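Local coordinates for protein agmatinase (Deinococcus radiodurans, PDB 1WOH) that probably hydrolyses agmatine to putrescine and urea, as a manganese-dependent agmatinase of the arginase (ureohydrolase) family that takes two manganese ions per subunit, at residues Leu146-Asp150 against Asn159-Arg165; Val123-Leu127 against Leu270-Glu274; Gln141-Leu146 against Thr178-Arg182; Leu128-Val134 against Leu170-Val174. All blocks are in the same frame, centred on the assembly; numbering follows the deposited sequence.

Contact 1 (Leu146-Asp150 against Asn159-Arg165)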
loop_
_atom_site.group_PDB
_atom_site.type_symbol
_atom_site.label_atom_id
_atom_site.label_comp_id
_atom_site.label_asym_id
_atom_site.label_seq_id
_atom_site.Cartn_x
_atom_site.Cartn_y
_atom_site.Cartn_z
ATOM N N LEU A 146 8.665 27.440 10.322
ATOM C CA LEU A 146 8.198 28.748 10.773
ATOM C C LEU A 146 6.981 29.262 9.997
ATOM O O LEU A 146 6.069 29.843 10.581
ATOM C CB LEU A 146 9.334 29.771 10.701
ATOM C CG LEU A 146 9.020 31.151 11.290
ATOM C CD1 LEU A 146 8.733 31.034 12.784
ATOM C CD2 LEU A 146 10.197 32.076 11.046
ATOM N N ASP A 147 6.975 29.047 8.683
ATOM C CA ASP A 147 5.873 29.482 7.821
ATOM C C ASP A 147 5.526 30.974 7.948
ATOM O O ASP A 147 4.353 31.362 8.036
ATOM C CB ASP A 147 4.634 28.612 8.077
ATOM C CG ASP A 147 4.858 27.156 7.685
ATOM O OD1 ASP A 147 5.737 26.897 6.835
ATOM O OD2 ASP A 147 4.156 26.266 8.211
ATOM N N PHE A 148 6.568 31.797 7.937
ATOM C CA PHE A 148 6.440 33.249 8.025
ATOM C C PHE A 148 7.167 33.867 6.823
ATOM O O PHE A 148 7.651 34.998 6.880
ATOM C CB PHE A 148 7.081 33.758 9.322
ATOM C CG PHE A 148 6.644 35.144 9.714
ATOM C CD1 PHE A 148 5.319 35.394 10.045
ATOM C CD2 PHE A 148 7.560 36.197 9.757
ATOM C CE1 PHE A 148 4.900 36.674 10.416
ATOM C CE2 PHE A 148 7.151 37.479 10.126
ATOM C CZ PHE A 148 5.816 37.713 10.454
ATOM N N THR A 149 7.237 33.114 5.731
ATOM C CA THR A 149 7.920 33.582 4.526
ATOM C C THR A 149 7.072 34.565 3.717
ATOM O O THR A 149 5.856 34.431 3.641
ATOM C CB THR A 149 8.316 32.368 3.652
ATOM O OG1 THR A 149 9.376 31.656 4.304
ATOM C CG2 THR A 149 8.766 32.805 2.260
ATOM N N ASP A 150 7.715 35.571 3.130
ATOM C CA ASP A 150 6.992 36.548 2.320
ATOM C C ASP A 150 6.617 35.905 0.980
ATOM O O ASP A 150 5.437 35.689 0.695
ATOM C CB ASP A 150 7.854 37.799 2.094
ATOM C CG ASP A 150 7.142 38.858 1.269
ATOM O OD1 ASP A 150 5.957 38.648 0.925
ATOM O OD2 ASP A 150 7.768 39.901 0.965
ATOM N N ASN A 159 2.067 27.661 1.358
ATOM C CA ASN A 159 1.917 27.270 2.751
ATOM C C ASN A 159 3.106 27.723 3.598
ATOM O O ASN A 159 3.175 27.430 4.794
ATOM C CB ASN A 159 1.698 25.752 2.879
ATOM C CG ASN A 159 2.852 24.925 2.331
ATOM O OD1 ASN A 159 3.631 25.412 1.509
ATOM N ND2 ASN A 159 2.977 23.685 2.786
ATOM N N SER A 160 4.026 28.176 3.052
ATOM C CA SER A 160 5.173 28.668 3.814
ATOM C C SER A 160 4.960 30.131 4.236
ATOM O O SER A 160 5.794 30.703 4.945
ATOM C CB SER A 160 6.455 28.577 2.976
ATOM O OG SER A 160 6.749 27.238 2.628
ATOM N N SER A 161 3.839 30.721 3.820
ATOM C CA SER A 161 3.544 32.128 4.115
ATOM C C SER A 161 2.261 32.478 4.887
ATOM O O SER A 161 1.977 33.661 5.077
ATOM C CB SER A 161 3.484 32.924 2.805
ATOM O OG SER A 161 4.654 32.772 2.026
ATOM N N PRO A 162 1.493 31.487 5.367
ATOM C CA PRO A 162 0.266 31.882 6.070
ATOM C C PRO A 162 0.329 32.897 7.206
ATOM O O PRO A 162 -0.519 33.791 7.283
ATOM C CB PRO A 162 -0.328 30.546 6.508
ATOM C CG PRO A 162 0.873 29.704 6.733
ATOM C CD PRO A 162 1.741 30.043 5.535
ATOM N N PHE A 163 1.312 32.774 8.092
ATOM C CA PHE A 163 1.389 33.712 9.204
ATOM C C PHE A 163 1.919 35.080 8.814
ATOM O O PHE A 163 1.663 36.068 9.500
ATOM C CB PHE A 163 2.200 33.097 10.345
ATOM C CG PHE A 163 1.552 31.879 10.927
ATOM C CD1 PHE A 163 2.099 30.616 10.725
ATOM C CD2 PHE A 163 0.350 31.988 11.616
ATOM C CE1 PHE A 163 1.448 29.470 11.203
ATOM C CE2 PHE A 163 -0.310 30.853 12.099
ATOM C CZ PHE A 163 0.243 29.592 11.890
ATOM N N ARG A 164 2.638 35.142 7.700
ATOM C CA ARG A 164 3.166 36.408 7.210
ATOM C C ARG A 164 1.979 37.162 6.610
ATOM O O ARG A 164 1.800 38.360 6.854
ATOM C CB ARG A 164 4.241 36.153 6.146
ATOM C CG ARG A 164 5.047 37.387 5.750
ATOM C CD ARG A 164 5.828 37.951 6.936
ATOM N NE ARG A 164 6.725 39.032 6.529
ATOM C CZ ARG A 164 7.973 38.860 6.099
ATOM N NH1 ARG A 164 8.504 37.642 6.021
ATOM N NH2 ARG A 164 8.688 39.910 5.723
ATOM N N ARG A 165 1.159 36.449 5.838
ATOM C CA ARG A 165 -0.025 37.040 5.221
ATOM C C ARG A 165 -1.011 37.443 6.315
ATOM O O ARG A 165 -1.635 38.498 6.248
ATOM C CB ARG A 165 -0.701 36.041 4.279
ATOM C CG ARG A 165 0.110 35.668 3.040
ATOM C CD ARG A 165 0.211 36.849 2.073
ATOM N NE ARG A 165 1.304 37.755 2.406
ATOM C CZ ARG A 165 2.587 37.477 2.203
ATOM N NH1 ARG A 165 2.936 36.316 1.663
ATOM N NH2 ARG A 165 3.524 38.355 2.536
#
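Asp150 and Arg165 form the strongest link: Arg165 NH2 makes a salt bridge to Asp150 OD1 (2.9 Å), and Arg165 NH1 donates to the backbone Asp150 O (2.8 Å). Lys156 adds a second positive charge to Asp150, and Glu168 a negative one to Arg165. Three more bonds fix the backbone of the 146-150 loop: Ser161 OG to Thr149 O (2.6 Å), Thr149 N to Ser160 O (2.9 Å) and Arg164 NH1 to Phe148 O (2.9 Å). Phe163 N reaches Asp147 O only weakly (3.4 Å). Ser161 stands at the N-cap position of helix 162-169, but its hydroxyl serves the loop instead of capping. In the packing, Arg164 CD lies over the face of the Phe148 ring, 3.5 Å from its centroid, a CH-pi contact, while Phe148 CD1 meets Phe163 CB at 3.9 Å. The Asp147 side chain, a ligand of the first manganese when metal is present, lies beside those of His121 and Asp143. The carbonyls of Phe148, Thr149 and Asp150, and weakly that of Asp147, accept from 159-165, so the metal-binding loop after strand 137-142 is held largely through its backbone.

Contact 2 (Val123-Leu127 against Leu270-Glu274)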
loop_
_atom_site.group_PDB
_atom_site.type_symbol
_atom_site.label_atom_id
_atom_site.label_comp_id
_atom_site.label_asym_id
_atom_site.label_seq_id
_atom_site.Cartn_x
_atom_site.Cartn_y
_atom_site.Cartn_z
ATOM N N VAL A 123 -4.150 27.486 4.590
ATOM C CA VAL A 123 -5.515 27.805 5.002
ATOM C C VAL A 123 -5.579 28.629 6.295
ATOM O O VAL A 123 -6.593 29.281 6.565
ATOM C CB VAL A 123 -6.379 26.526 5.172
ATOM C CG1 VAL A 123 -6.383 25.724 3.872
ATOM C CG2 VAL A 123 -5.865 25.691 6.334
ATOM N N SER A 124 -4.510 28.608 7.089
ATOM C CA SER A 124 -4.486 29.364 8.343
ATOM C C SER A 124 -4.638 30.863 8.097
ATOM O O SER A 124 -5.166 31.581 8.943
ATOM C CB SER A 124 -3.186 29.118 9.110
ATOM O OG SER A 124 -3.066 27.763 9.499
ATOM N N TYR A 125 -4.178 31.335 6.943
ATOM C CA TYR A 125 -4.292 32.756 6.633
ATOM C C TYR A 125 -5.756 33.193 6.521
ATOM O O TYR A 125 -6.205 34.043 7.291
ATOM C CB TYR A 125 -3.509 33.090 5.353
ATOM C CG TYR A 125 -3.875 34.424 4.728
ATOM C CD1 TYR A 125 -4.028 35.567 5.514
ATOM C CD2 TYR A 125 -4.075 34.536 3.351
ATOM C CE1 TYR A 125 -4.377 36.797 4.942
ATOM C CE2 TYR A 125 -4.422 35.764 2.765
ATOM C CZ TYR A 125 -4.573 36.885 3.568
ATOM O OH TYR A 125 -4.936 38.092 3.008
ATOM N N PRO A 126 -6.526 32.619 5.577
ATOM C CA PRO A 126 -7.927 33.041 5.474
ATOM C C PRO A 126 -8.757 32.735 6.718
ATOM O O PRO A 126 -9.718 33.442 7.021
ATOM C CB PRO A 126 -8.424 32.320 4.218
ATOM C CG PRO A 126 -7.529 31.122 4.115
ATOM C CD PRO A 126 -6.177 31.681 4.494
ATOM N N LEU A 127 -8.384 31.681 7.440
ATOM C CA LEU A 127 -9.077 31.318 8.673
ATOM C C LEU A 127 -8.878 32.457 9.678
ATOM O O LEU A 127 -9.833 32.952 10.284
ATOM C CB LEU A 127 -8.479 30.028 9.247
ATOM C CG LEU A 127 -9.242 28.703 9.250
ATOM C CD1 LEU A 127 -10.354 28.694 8.233
ATOM C CD2 LEU A 127 -8.242 27.572 9.005
ATOM N N LEU A 270 -9.028 26.832 16.888
ATOM C CA LEU A 270 -7.931 25.906 16.639
ATOM C C LEU A 270 -8.004 25.345 15.232
ATOM O O LEU A 270 -9.094 25.062 14.734
ATOM C CB LEU A 270 -7.989 24.746 17.643
ATOM C CG LEU A 270 -7.068 23.541 17.397
ATOM C CD1 LEU A 270 -6.758 22.845 18.710
ATOM C CD2 LEU A 270 -7.727 22.576 16.410
ATOM N N ASP A 271 -6.852 25.216 14.577
ATOM C CA ASP A 271 -6.840 24.591 13.266
ATOM C C ASP A 271 -5.879 23.416 13.324
ATOM O O ASP A 271 -4.927 23.411 14.108
ATOM C CB ASP A 271 -6.515 25.579 12.109
ATOM C CG ASP A 271 -5.071 26.089 12.096
ATOM O OD1 ASP A 271 -4.128 25.342 12.432
ATOM O OD2 ASP A 271 -4.879 27.261 11.689
ATOM N N LEU A 272 -6.182 22.388 12.543
ATOM C CA LEU A 272 -5.379 21.168 12.485
ATOM C C LEU A 272 -5.062 21.038 11.007
ATOM O O LEU A 272 -5.951 20.738 10.204
ATOM C CB LEU A 272 -6.220 19.985 12.976
ATOM C CG LEU A 272 -5.533 18.636 13.243
ATOM C CD1 LEU A 272 -5.039 18.026 11.940
ATOM C CD2 LEU A 272 -4.378 18.837 14.206
ATOM N N VAL A 273 -3.800 21.270 10.652
ATOM C CA VAL A 273 -3.396 21.261 9.249
ATOM C C VAL A 273 -2.251 20.334 8.834
ATOM O O VAL A 273 -1.530 19.790 9.667
ATOM C CB VAL A 273 -3.007 22.698 8.799
ATOM C CG1 VAL A 273 -4.156 23.664 9.062
ATOM C CG2 VAL A 273 -1.761 23.163 9.546
ATOM N N GLU A 274 -2.123 20.170 7.518
ATOM C CA GLU A 274 -1.073 19.372 6.883
ATOM C C GLU A 274 -1.121 17.852 7.057
ATOM O O GLU A 274 -0.151 17.157 6.767
ATOM C CB GLU A 274 0.297 19.908 7.313
ATOM C CG GLU A 274 0.609 21.329 6.811
ATOM C CD GLU A 274 1.037 21.383 5.347
ATOM O OE1 GLU A 274 1.522 20.359 4.827
ATOM O OE2 GLU A 274 0.907 22.463 4.718
#
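A single hydrogen bond joins helix 124-128 to strand 266-273: Ser124 OG donates to Asp271 OD2 (2.9 Å). The position of the hydroxyl oxygen is somewhat less certain than its neighbours because it crowds another atom of the model. The Asp271 carboxylate is shared with the adjacent strand 223-229, where Tyr225 OH binds OD2 and Ser227 OG binds OD1, so a charged group buried between helix and sheet is satisfied by three hydroxyls.

Apolar contacts accompany this bond. Val123 CG2 touches Val273 CG1 at 3.8 Å, and Leu127 CD2 rests on Asp271 CB at 4.1 Å. Val273 CG1 also lies 4.3 Å from Ser124 OG. Asp271 and Val273 alternate with Leu270 and Leu272 in the strand, and both send their CA-to-CB bonds toward the helix; Leu272 packs instead on helix 284-302. The spacing is that of a helix on a sheet: the nearest CA pair, Ser124 and Asp271, is 7.2 Å apart, and only 158 Å² is buried.

This is helix-on-sheet packing in the three-layer alpha/beta fold of the arginase family, whose parallel sheet carries helices on both faces. The contact lies beside the manganese site, with Ser124 next to the metal ligand His121 and Val273 next to the metal ligand Asp229.

Contact 3 (Gln141-Leu146 against Thr178-Arg182)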
loop_
_atom_site.group_PDB
_atom_site.type_symbol
_atom_site.label_atom_id
_atom_site.label_comp_id
_atom_site.label_asym_id
_atom_site.label_seq_id
_atom_site.Cartn_x
_atom_site.Cartn_y
_atom_site.Cartn_z
ATOM N N GLN A 141 1.583 28.260 17.809
ATOM C CA GLN A 141 1.793 27.407 16.649
ATOM C C GLN A 141 2.722 26.216 16.881
ATOM O O GLN A 141 3.880 26.398 17.266
ATOM C CB GLN A 141 2.345 28.306 15.524
ATOM C CG GLN A 141 2.997 27.610 14.349
ATOM C CD GLN A 141 3.788 28.576 13.465
ATOM O OE1 GLN A 141 3.983 29.747 13.814
ATOM N NE2 GLN A 141 4.262 28.082 12.324
ATOM N N LEU A 142 2.211 25.002 16.664
ATOM C CA LEU A 142 3.035 23.794 16.789
ATOM C C LEU A 142 3.427 23.534 15.341
ATOM O O LEU A 142 2.560 23.435 14.475
ATOM C CB LEU A 142 2.229 22.615 17.336
ATOM C CG LEU A 142 1.738 22.709 18.785
ATOM C CD1 LEU A 142 1.170 21.368 19.193
ATOM C CD2 LEU A 142 2.878 23.079 19.713
ATOM N N ASP A 143 4.716 23.404 15.069
ATOM C CA ASP A 143 5.131 23.274 13.676
ATOM C C ASP A 143 6.618 22.978 13.580
ATOM O O ASP A 143 7.403 23.426 14.421
ATOM C CB ASP A 143 4.859 24.629 12.998
ATOM C CG ASP A 143 4.618 24.529 11.510
ATOM O OD1 ASP A 143 5.186 23.631 10.856
ATOM O OD2 ASP A 143 3.865 25.386 10.991
ATOM N N ALA A 144 7.013 22.233 12.554
ATOM C CA ALA A 144 8.423 21.957 12.333
ATOM C C ALA A 144 8.983 23.148 11.554
ATOM O O ALA A 144 10.182 23.396 11.556
ATOM C CB ALA A 144 8.592 20.686 11.507
ATOM N N HIS A 145 8.098 23.880 10.882
ATOM C CA HIS A 145 8.522 25.018 10.070
ATOM C C HIS A 145 7.943 26.347 10.559
ATOM O O HIS A 145 6.863 26.387 11.141
ATOM C CB HIS A 145 8.126 24.764 8.604
ATOM C CG HIS A 145 8.530 23.411 8.099
ATOM N ND1 HIS A 145 7.620 22.399 7.869
ATOM C CD2 HIS A 145 9.746 22.893 7.811
ATOM C CE1 HIS A 145 8.261 21.317 7.461
ATOM N NE2 HIS A 145 9.553 21.590 7.418
ATOM N N LEU A 146 8.665 27.440 10.322
ATOM C CA LEU A 146 8.198 28.748 10.773
ATOM C C LEU A 146 6.981 29.262 9.997
ATOM O O LEU A 146 6.069 29.843 10.581
ATOM C CB LEU A 146 9.334 29.771 10.701
ATOM C CG LEU A 146 9.020 31.151 11.290
ATOM C CD1 LEU A 146 8.733 31.034 12.784
ATOM C CD2 LEU A 146 10.197 32.076 11.046
ATOM N N THR A 178 5.968 30.053 18.277
ATOM C CA THR A 178 6.128 28.852 17.457
ATOM C C THR A 178 7.003 27.836 18.165
ATOM O O THR A 178 8.126 28.142 18.566
ATOM C CB THR A 178 6.759 29.208 16.106
ATOM O OG1 THR A 178 6.010 30.278 15.518
ATOM C CG2 THR A 178 6.733 28.008 15.168
ATOM N N VAL A 179 6.491 26.616 18.297
ATOM C CA VAL A 179 7.229 25.576 18.998
ATOM C C VAL A 179 7.385 24.304 18.176
ATOM O O VAL A 179 6.424 23.831 17.574
ATOM C CB VAL A 179 6.511 25.223 20.319
ATOM C CG1 VAL A 179 7.313 24.192 21.100
ATOM C CG2 VAL A 179 6.290 26.489 21.133
ATOM N N GLY A 180 8.603 23.760 18.164
ATOM C CA GLY A 180 8.876 22.532 17.439
ATOM C C GLY A 180 9.768 22.682 16.221
ATOM O O GLY A 180 10.082 21.692 15.558
ATOM N N LEU A 181 10.196 23.909 15.939
ATOM C CA LEU A 181 11.034 24.178 14.772
ATOM C C LEU A 181 12.309 23.346 14.711
ATOM O O LEU A 181 13.013 23.176 15.713
ATOM C CB LEU A 181 11.402 25.665 14.715
ATOM C CG LEU A 181 10.263 26.688 14.639
ATOM C CD1 LEU A 181 10.849 28.085 14.523
ATOM C CD2 LEU A 181 9.371 26.395 13.438
ATOM N N ARG A 182 12.607 22.847 13.515
ATOM C CA ARG A 182 13.793 22.032 13.279
ATOM C C ARG A 182 13.970 21.849 11.774
ATOM O O ARG A 182 13.052 22.120 10.995
ATOM C CB ARG A 182 13.627 20.670 13.956
ATOM C CG ARG A 182 12.418 19.885 13.469
ATOM C CD ARG A 182 12.135 18.700 14.391
ATOM N NE ARG A 182 11.110 17.811 13.859
ATOM C CZ ARG A 182 9.800 17.962 14.036
ATOM N NH1 ARG A 182 9.321 18.979 14.744
ATOM N NH2 ARG A 182 8.967 17.077 13.506
#
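Thr178 lies opposite Gln141, their CA atoms 4.6 Å apart, and its OG1 donates to Gln141 OE1 (2.7 Å). The amide end of that glutamine is used as well: Gln141 NE2 binds Asp143 OD2 (3.0 Å) and Leu146 O (3.1 Å). Val179 makes two main-chain bonds to 141-146, its N to Gln141 O (2.8 Å) and its O from Asp143 N (3.1 Å), while its CB meets Leu142 CD2 at 4.3 Å. These neighbouring parallel strands, 137-142 and 173-181, are linked through helix 162-169 as a beta-alpha-beta unit, and the first is followed by a loop with the manganese-binding residues Asp143 and His145, set by an Asx turn from His145 N to Asp143 OD1 (2.9 Å). At Gly180, with phi 111°, a CB would clash with Asp143 O. Leu181 then packs its CD1 against Leu146 CD1 (4.0 Å). Arg182 N donates to Ala144 O (3.2 Å), and its guanidinium lays one face over Ala144 CB, with NH1 3.7 Å away.

Contact 4 (Leu128-Val134 against Leu170-Val174)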
loop_
_atom_site.group_PDB
_atom_site.type_symbol
_atom_site.label_atom_id
_atom_site.label_comp_id
_atom_site.label_asym_id
_atom_site.label_seq_id
_atom_site.Cartn_x
_atom_site.Cartn_y
_atom_site.Cartn_z
ATOM N N LEU A 128 -7.627 32.873 9.849
ATOM C CA LEU A 128 -7.314 33.937 10.794
ATOM C C LEU A 128 -7.985 35.265 10.467
ATOM O O LEU A 128 -8.299 36.032 11.376
ATOM C CB LEU A 128 -5.797 34.117 10.908
ATOM C CG LEU A 128 -5.124 33.063 11.796
ATOM C CD1 LEU A 128 -3.607 33.110 11.648
ATOM C CD2 LEU A 128 -5.538 33.321 13.253
ATOM N N ARG A 129 -8.226 35.537 9.186
ATOM C CA ARG A 129 -8.872 36.796 8.828
ATOM C C ARG A 129 -10.239 36.923 9.494
ATOM O O ARG A 129 -10.767 38.027 9.642
ATOM C CB ARG A 129 -9.034 36.924 7.309
ATOM C CG ARG A 129 -7.729 37.071 6.546
ATOM C CD ARG A 129 -7.954 37.597 5.121
ATOM N NE ARG A 129 -8.821 36.737 4.322
ATOM C CZ ARG A 129 -9.007 36.879 3.012
ATOM N NH1 ARG A 129 -8.384 37.851 2.353
ATOM N NH2 ARG A 129 -9.813 36.057 2.356
ATOM N N ALA A 130 -10.810 35.795 9.904
ATOM C CA ALA A 130 -12.116 35.809 10.546
ATOM C C ALA A 130 -12.049 36.229 12.013
ATOM O O ALA A 130 -13.081 36.326 12.678
ATOM C CB ALA A 130 -12.767 34.441 10.429
ATOM N N PHE A 131 -10.842 36.475 12.513
ATOM C CA PHE A 131 -10.650 36.873 13.908
ATOM C C PHE A 131 -10.127 38.307 14.009
ATOM O O PHE A 131 -9.411 38.658 14.944
ATOM C CB PHE A 131 -9.665 35.920 14.597
ATOM C CG PHE A 131 -10.152 34.499 14.678
ATOM C CD1 PHE A 131 -10.231 33.705 13.534
ATOM C CD2 PHE A 131 -10.546 33.958 15.900
ATOM C CE1 PHE A 131 -10.696 32.387 13.607
ATOM C CE2 PHE A 131 -11.012 32.643 15.988
ATOM C CZ PHE A 131 -11.089 31.856 14.842
ATOM N N ALA A 132 -10.495 39.136 13.043
ATOM C CA ALA A 132 -10.044 40.523 13.032
ATOM C C ALA A 132 -10.500 41.309 14.261
ATOM O O ALA A 132 -9.831 42.254 14.678
ATOM C CB ALA A 132 -10.531 41.213 11.761
ATOM N N ASP A 133 -11.627 40.915 14.846
ATOM C CA ASP A 133 -12.160 41.624 16.006
ATOM C C ASP A 133 -11.649 41.140 17.357
ATOM O O ASP A 133 -12.141 41.577 18.398
ATOM C CB ASP A 133 -13.694 41.580 15.991
ATOM C CG ASP A 133 -14.245 40.175 16.154
ATOM O OD1 ASP A 133 -15.468 39.996 15.981
ATOM O OD2 ASP A 133 -13.461 39.253 16.461
ATOM N N VAL A 134 -10.670 40.240 17.351
ATOM C CA VAL A 134 -10.111 39.733 18.602
ATOM C C VAL A 134 -8.929 40.598 19.034
ATOM O O VAL A 134 -7.887 40.629 18.374
ATOM C CB VAL A 134 -9.644 38.264 18.457
ATOM C CG1 VAL A 134 -9.027 37.782 19.761
ATOM C CG2 VAL A 134 -10.820 37.384 18.069
ATOM N N LEU A 170 -3.918 41.464 9.548
ATOM C CA LEU A 170 -4.537 41.642 10.860
ATOM C C LEU A 170 -3.660 42.383 11.853
ATOM O O LEU A 170 -2.853 41.777 12.562
ATOM C CB LEU A 170 -4.904 40.272 11.436
ATOM C CG LEU A 170 -5.845 39.453 10.549
ATOM C CD1 LEU A 170 -5.753 37.971 10.898
ATOM C CD2 LEU A 170 -7.262 39.973 10.720
ATOM N N PRO A 171 -3.808 43.713 11.934
ATOM C CA PRO A 171 -2.973 44.446 12.885
ATOM C C PRO A 171 -3.175 43.984 14.328
ATOM O O PRO A 171 -2.312 44.206 15.176
ATOM C CB PRO A 171 -3.389 45.904 12.660
ATOM C CG PRO A 171 -4.825 45.783 12.228
ATOM C CD PRO A 171 -4.781 44.603 11.277
ATOM N N ASN A 172 -4.301 43.329 14.596
ATOM C CA ASN A 172 -4.599 42.838 15.944
ATOM C C ASN A 172 -3.835 41.555 16.294
ATOM O O ASN A 172 -3.744 41.187 17.469
ATOM C CB ASN A 172 -6.108 42.612 16.114
ATOM C CG ASN A 172 -6.668 41.601 15.133
ATOM O OD1 ASN A 172 -6.465 41.718 13.924
ATOM N ND2 ASN A 172 -7.387 40.606 15.646
ATOM N N LEU A 173 -3.287 40.881 15.282
ATOM C CA LEU A 173 -2.506 39.659 15.511
ATOM C C LEU A 173 -1.145 40.171 15.964
ATOM O O LEU A 173 -0.246 40.408 15.149
ATOM C CB LEU A 173 -2.370 38.857 14.213
ATOM C CG LEU A 173 -2.114 37.353 14.355
ATOM C CD1 LEU A 173 -1.962 36.743 12.965
ATOM C CD2 LEU A 173 -0.870 37.100 15.187
ATOM N N VAL A 174 -0.995 40.333 17.276
ATOM C CA VAL A 174 0.218 40.904 17.834
ATOM C C VAL A 174 1.374 40.004 18.208
ATOM O O VAL A 174 2.487 40.492 18.405
ATOM C CB VAL A 174 -0.116 41.754 19.079
ATOM C CG1 VAL A 174 -1.081 42.869 18.704
ATOM C CG2 VAL A 174 -0.725 40.873 20.162
#
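Leu170 is the apolar centre, its CA-to-CB bond aimed at the chain leaving helix 124-128: Leu170 CD1 meets Leu128 CB at 3.9 Å and Leu170 CD2 meets Ala132 CB at 3.6 Å. Here two connections of the alpha/beta fold pack together, one leading from helix 124-128 into strand 137-142 and the other from helix 162-169 into strand 173-181. Leu128 CD1 also touches Leu173 CD1 (4.2 Å), and both leucines lean on Ala166 of helix 162-169. Leu170 CD1 comes within 3.2 Å of the carbonyl Leu128 O, which accepts from Phe131 N. Each connection bends through a type I beta turn, Phe131 to Val134 and Leu170 to Leu173. Farther out, Arg129 turns from the contact to Asp98 and Thr101, while Asp133 pairs with Arg108. At the polar edge the Asn172 side chain bridges the first turn: Asn172 ND2 donates to Phe131 O (2.9 Å) and, nearly straight at 173°, to Val134 O (2.8 Å).

How the contacts relate
All four contacts lie in one alpha/beta fold around the same parallel sheet. Along the chain, 123-127 runs into 128-134, strand 137-142 and its loop follow, then helix 162-169 and strand 173-181, with 270-274 much later; contact 2 thus spans the other three. Contacts 1 and 3 share Leu146, with centres 12 Å apart. Contact 1 also meets contact 2 through Asn159 ND2 and Glu274 OE2 (3.1 Å), and contact 4 through Phe163 CE2 and Leu128 CD1 (4.0 Å). Contacts 3 and 4 both use strand 173-181, yet lie about 21 Å apart between centres. Contacts 1 and 3 hold manganese ligands, contact 2 borders the metal site, and contact 4 lies farther from it.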